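Local coordinates for integron gene cassette protein HFX_CASS3 (Uncultured bacterium, PDB 3FYN), which is of unknown function but belongs to the GNAT acetyltransferase family, and so probably transfers an acyl group from a coenzyme A thioester, at residues A[39-44]-A[103-108]; A[79-84]-A[107-112]. All coordinates share one frame; numbering follows the deposited sequence. Where two conformers were deposited one is given.

Interaction 1 of 2, residues A[39-44]-A[103-108]. With MG (magnesium ion), chain B.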
# COMPACT_ATOMS: atom_id res chain seq x y z
N ARG A 39 -12.72 -16.82 12.02
CA ARG A 39 -13.88 -16.50 12.85
C ARG A 39 -13.91 -15.02 13.22
O ARG A 39 -14.95 -14.37 13.15
CB ARG A 39 -13.93 -17.35 14.12
CG ARG A 39 -15.09 -16.95 15.03
CD ARG A 39 -15.26 -17.88 16.21
NE ARG A 39 -14.18 -17.76 17.18
CZ ARG A 39 -13.10 -18.53 17.20
NH1 ARG A 39 -12.96 -19.47 16.28
NH2 ARG A 39 -12.17 -18.35 18.12
N LEU A 40 -12.76 -14.50 13.63
CA LEU A 40 -12.68 -13.10 14.02
C LEU A 40 -13.00 -12.18 12.84
O LEU A 40 -13.76 -11.22 12.99
CB LEU A 40 -11.32 -12.76 14.64
CG LEU A 40 -11.08 -13.36 16.03
CD1 LEU A 40 -9.62 -13.21 16.41
CD2 LEU A 40 -11.99 -12.71 17.07
N MSE A 41 -12.43 -12.47 11.68
CA MSE A 41 -12.72 -11.66 10.50
C MSE A 41 -14.20 -11.77 10.13
O MSE A 41 -14.81 -10.80 9.69
CB MSE A 41 -11.85 -12.09 9.32
CG MSE A 41 -11.94 -11.13 8.14
SE MSE A 41 -10.78 -11.67 6.69
CE MSE A 41 -11.15 -10.25 5.40
N SER A 42 -14.78 -12.94 10.33
CA SER A 42 -16.21 -13.13 10.05
C SER A 42 -17.06 -12.29 10.99
O SER A 42 -18.08 -11.72 10.59
CB SER A 42 -16.59 -14.61 10.17
OG SER A 42 -15.91 -15.39 9.20
N GLU A 43 -16.64 -12.21 12.25
CA GLU A 43 -17.36 -11.38 13.23
C GLU A 43 -17.25 -9.91 12.85
O GLU A 43 -18.23 -9.17 12.89
CB GLU A 43 -16.81 -11.61 14.63
CG GLU A 43 -17.08 -13.01 15.17
CD GLU A 43 -16.47 -13.24 16.53
OE1 GLU A 43 -16.02 -12.26 17.16
OE2 GLU A 43 -16.46 -14.40 16.98
N PHE A 44 -16.03 -9.51 12.49
CA PHE A 44 -15.72 -8.15 12.06
C PHE A 44 -16.63 -7.77 10.89
O PHE A 44 -17.26 -6.71 10.88
CB PHE A 44 -14.24 -8.12 11.65
CG PHE A 44 -13.72 -6.77 11.24
CD1 PHE A 44 -14.31 -5.60 11.68
CD2 PHE A 44 -12.59 -6.69 10.44
CE1 PHE A 44 -13.80 -4.37 11.30
CE2 PHE A 44 -12.07 -5.46 10.06
CZ PHE A 44 -12.68 -4.30 10.49
N VAL A 103 -1.83 -0.59 8.39
CA VAL A 103 -2.70 -1.33 9.29
C VAL A 103 -3.90 -1.72 8.43
O VAL A 103 -4.85 -0.95 8.27
CB VAL A 103 -3.13 -0.51 10.52
CG1 VAL A 103 -4.00 -1.35 11.44
CG2 VAL A 103 -1.90 -0.00 11.26
N ASP A 104 -3.81 -2.90 7.83
CA ASP A 104 -4.70 -3.30 6.75
C ASP A 104 -6.05 -3.77 7.25
O ASP A 104 -7.07 -3.57 6.59
CB ASP A 104 -4.03 -4.39 5.91
CG ASP A 104 -4.78 -4.68 4.63
OD1 ASP A 104 -5.09 -3.73 3.89
OD2 ASP A 104 -5.04 -5.87 4.38
N ASP A 105 -6.07 -4.41 8.42
CA ASP A 105 -7.31 -4.76 9.08
C ASP A 105 -7.04 -4.78 10.58
O ASP A 105 -5.92 -5.04 11.01
CB ASP A 105 -7.85 -6.12 8.62
CG ASP A 105 -8.99 -5.98 7.62
OD1 ASP A 105 -9.61 -4.90 7.58
OD2 ASP A 105 -9.27 -6.95 6.88
N PHE A 106 -8.07 -4.49 11.36
CA PHE A 106 -7.90 -4.28 12.79
C PHE A 106 -9.25 -4.48 13.44
O PHE A 106 -10.20 -3.75 13.15
CB PHE A 106 -7.37 -2.86 13.01
CG PHE A 106 -7.09 -2.50 14.44
CD1 PHE A 106 -6.85 -3.47 15.40
CD2 PHE A 106 -7.03 -1.17 14.82
CE1 PHE A 106 -6.57 -3.12 16.71
CE2 PHE A 106 -6.76 -0.81 16.12
CZ PHE A 106 -6.53 -1.79 17.07
N PHE A 107 -9.35 -5.48 14.30
CA PHE A 107 -10.61 -5.82 14.93
C PHE A 107 -10.40 -6.23 16.38
O PHE A 107 -9.55 -7.07 16.68
CB PHE A 107 -11.30 -6.96 14.18
CG PHE A 107 -12.58 -7.46 14.82
CD1 PHE A 107 -13.70 -6.65 14.87
CD2 PHE A 107 -12.65 -8.74 15.35
CE1 PHE A 107 -14.89 -7.11 15.44
CE2 PHE A 107 -13.83 -9.20 15.93
CZ PHE A 107 -14.95 -8.38 15.97
N VAL A 108 -11.18 -5.63 17.27
CA VAL A 108 -11.28 -6.09 18.64
C VAL A 108 -12.75 -6.38 18.91
O VAL A 108 -13.61 -5.56 18.59
CB VAL A 108 -10.79 -5.00 19.63
CG1 VAL A 108 -11.03 -5.44 21.07
CG2 VAL A 108 -9.32 -4.70 19.39
MG MG B . -10.96 -4.00 6.06
O HOH W 1 -10.78 -6.07 4.97
O HOH W 2 -12.91 -4.77 7.17
O HOH W 3 -12.15 -2.93 4.46
O HOH W 4 -8.99 -3.26 5.19
O HOH W 5 -11.04 -1.96 7.32
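In this GNAT fold, helix 34-47 packs across the central sheet, and Phe44 meets Phe107 where the helix crosses strand 98-108. The axes of 39-44 and 103-108 cross at 87° and come within 8.8 Å. The two ring planes are only 26° apart, but the centroids lie 5.2 Å from each other and strongly offset, so little of one ring covers the other. One face of each ring takes the other residue's CB: Phe44 CB lies 3.8 Å from the centroid of the Phe107 ring and Phe107 CB 4.1 Å from that of Phe44, a reciprocal pair of CH-pi contacts. In both residues CG is anti to the backbone N, which lays each ring alongside the other's CB. Around the Phe107 ring, Leu40 CD2 packs on CE2, while Glu43 OE1, paired with Arg109, comes to the ring edge. Tyr85 of strand 81-93 adds to the packing on Leu40, Met41 and Phe44. At the other end, Asp105 OD1 sits 3.5 Å from Phe44 CE2, at the ring edge. That same OD1 binds magnesium at 2.2 Å; five waters complete six-fold coordination, and water 1 also donates to Asp105 OD2 at 2.6 Å.

Interaction 2 of 2, residues A[79-84]-A[107-112]; sequences GTESVG and FVRPNA
Val83 O receives the amide of Arg109 in a bond of 2.8 Å from N to O, with an angle of 174° at hydrogen. This bond ties strand 81-93 to the residue that follows strand 98-108. At the adjoining position, Gly84 and Val108 form an antiparallel non-hydrogen-bonded pair, their CA atoms 4.1 Å apart. Gly84 CA also lies only 3.0 Å from Phe107 O, so the backbones approach closely at the glycine. Val83 and Gly84 both face Ile76 of strand 71-78, a classic beta bulge on the side of the strand away from 98-108.

The Arg109 side chain then runs back over the neighbouring strand. With CG beside its own backbone N (chi1 -82°) and the chain extended as far as NE, its methylenes pass Val83 O and the guanidinium comes near Glu81 and Ser82. NH1 makes a salt bridge with Glu81 OE2, but at 3.4 Å the hydrogen bond within it is weak, and the carboxylate and guanidinium planes are turned 41° apart; Glu43, at NE, is the stronger partner. Water 6 donates to Glu81 OE1 at 3.0 Å and accepts weakly from Arg109 NH1 and Asn111 ND2, so that one water links all three side chains.

Arg109 packs on Leu40 on the helix 34-47 face of the sheet. On the opposite face, covered by helix 117-131, Val83 CG2 touches Ala112 CB at 3.7 Å, and Leu117 packs against both residues. Ala112 is presented there by the 3-10 segment 110-112, whose turn is closed by Ala112 N to Arg109 O at 2.8 Å. The whole is the end of an antiparallel hairpin in the GNAT fold, where strand 98-108 gives way to the glycine-rich loop beginning at Arg113 that in this family characteristically binds the coenzyme A pyrophosphate.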
# COMPACT_ATOMS: atom_id res chain seq x y z
N GLY A 79 -7.10 -13.88 28.54
CA GLY A 79 -7.32 -15.19 29.14
C GLY A 79 -6.97 -16.32 28.19
O GLY A 79 -5.85 -16.38 27.67
N THR A 80 -7.93 -17.21 27.94
CA THR A 80 -7.70 -18.35 27.06
C THR A 80 -8.21 -18.11 25.64
O THR A 80 -8.31 -19.05 24.85
CB THR A 80 -8.36 -19.62 27.61
OG1 THR A 80 -9.77 -19.42 27.74
CG2 THR A 80 -7.78 -19.96 28.97
N GLU A 81 -8.54 -16.87 25.32
CA GLU A 81 -9.15 -16.55 24.04
C GLU A 81 -8.40 -15.46 23.28
O GLU A 81 -7.86 -14.53 23.87
CB GLU A 81 -10.58 -16.07 24.25
CG GLU A 81 -11.65 -17.12 24.05
CD GLU A 81 -13.02 -16.50 23.93
OE1 GLU A 81 -13.28 -15.48 24.61
OE2 GLU A 81 -13.84 -17.02 23.14
N SER A 82 -8.41 -15.57 21.96
CA SER A 82 -8.06 -14.44 21.13
C SER A 82 -9.33 -13.63 20.98
O SER A 82 -10.38 -14.17 20.61
CB SER A 82 -7.56 -14.91 19.76
OG SER A 82 -6.33 -15.60 19.89
N VAL A 83 -9.25 -12.34 21.29
CA VAL A 83 -10.42 -11.47 21.22
C VAL A 83 -10.27 -10.40 20.15
O VAL A 83 -11.10 -9.50 20.05
CB VAL A 83 -10.70 -10.80 22.58
CG1 VAL A 83 -11.01 -11.86 23.64
CG2 VAL A 83 -9.53 -9.92 23.01
N GLY A 84 -9.21 -10.48 19.37
CA GLY A 84 -8.99 -9.53 18.30
C GLY A 84 -7.78 -9.88 17.47
O GLY A 84 -7.06 -10.83 17.78
N PHE A 107 -9.35 -5.48 14.30
CA PHE A 107 -10.61 -5.82 14.93
C PHE A 107 -10.40 -6.23 16.38
O PHE A 107 -9.55 -7.07 16.68
CB PHE A 107 -11.30 -6.96 14.18
CG PHE A 107 -12.58 -7.46 14.82
CD1 PHE A 107 -13.70 -6.65 14.87
CD2 PHE A 107 -12.65 -8.74 15.35
CE1 PHE A 107 -14.89 -7.11 15.44
CE2 PHE A 107 -13.83 -9.20 15.93
CZ PHE A 107 -14.95 -8.38 15.97
N VAL A 108 -11.18 -5.63 17.27
CA VAL A 108 -11.28 -6.09 18.64
C VAL A 108 -12.75 -6.38 18.91
O VAL A 108 -13.61 -5.56 18.59
CB VAL A 108 -10.79 -5.00 19.63
CG1 VAL A 108 -11.03 -5.44 21.07
CG2 VAL A 108 -9.32 -4.70 19.39
N ARG A 109 -13.05 -7.55 19.47
CA ARG A 109 -14.43 -7.92 19.78
C ARG A 109 -15.08 -6.83 20.62
O ARG A 109 -14.43 -6.25 21.49
CB ARG A 109 -14.48 -9.25 20.53
CG ARG A 109 -14.39 -10.47 19.64
CD ARG A 109 -14.39 -11.75 20.45
NE ARG A 109 -14.60 -12.92 19.60
CZ ARG A 109 -14.17 -14.15 19.87
NH1 ARG A 109 -13.50 -14.38 21.00
NH2 ARG A 109 -14.41 -15.14 19.02
N PRO A 110 -16.37 -6.55 20.38
CA PRO A 110 -17.06 -5.48 21.11
C PRO A 110 -16.85 -5.55 22.62
O PRO A 110 -16.55 -4.52 23.23
CB PRO A 110 -18.53 -5.72 20.74
CG PRO A 110 -18.47 -6.33 19.36
CD PRO A 110 -17.22 -7.18 19.35
N ASN A 111 -16.97 -6.74 23.21
CA ASN A 111 -16.84 -6.90 24.66
C ASN A 111 -15.43 -6.64 25.19
O ASN A 111 -15.24 -6.48 26.40
CB ASN A 111 -17.29 -8.31 25.09
CG ASN A 111 -16.51 -9.42 24.40
OD1 ASN A 111 -15.56 -9.16 23.66
ND2 ASN A 111 -16.91 -10.66 24.64
N ALA A 112 -14.46 -6.61 24.29
CA ALA A 112 -13.06 -6.42 24.68
C ALA A 112 -12.57 -5.01 24.39
O ALA A 112 -11.41 -4.70 24.62
CB ALA A 112 -12.17 -7.46 24.01
O HOH W 6 -14.35 -12.80 23.85

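Interactions 1 and 2 share Phe107 and Val108 and lie 10 Å apart between centres, so strand 98-108 carries both. Arg109 couples them: its NE forms a salt bridge with Glu43 OE1 at 2.9 Å, joining helix 34-47 to the hairpin end, and the aliphatic Leu40 CD2 rests 3.6 Å from that NE. Magnesium belongs to the interaction 1 side, about 9 Å from the Phe107 side chain. An acetate ion, probably from the crystallisation liquor, lies about 4 Å from the Val108 side chain and about 5 Å from that of Phe106, and may nonetheless mark a pocket along this strand.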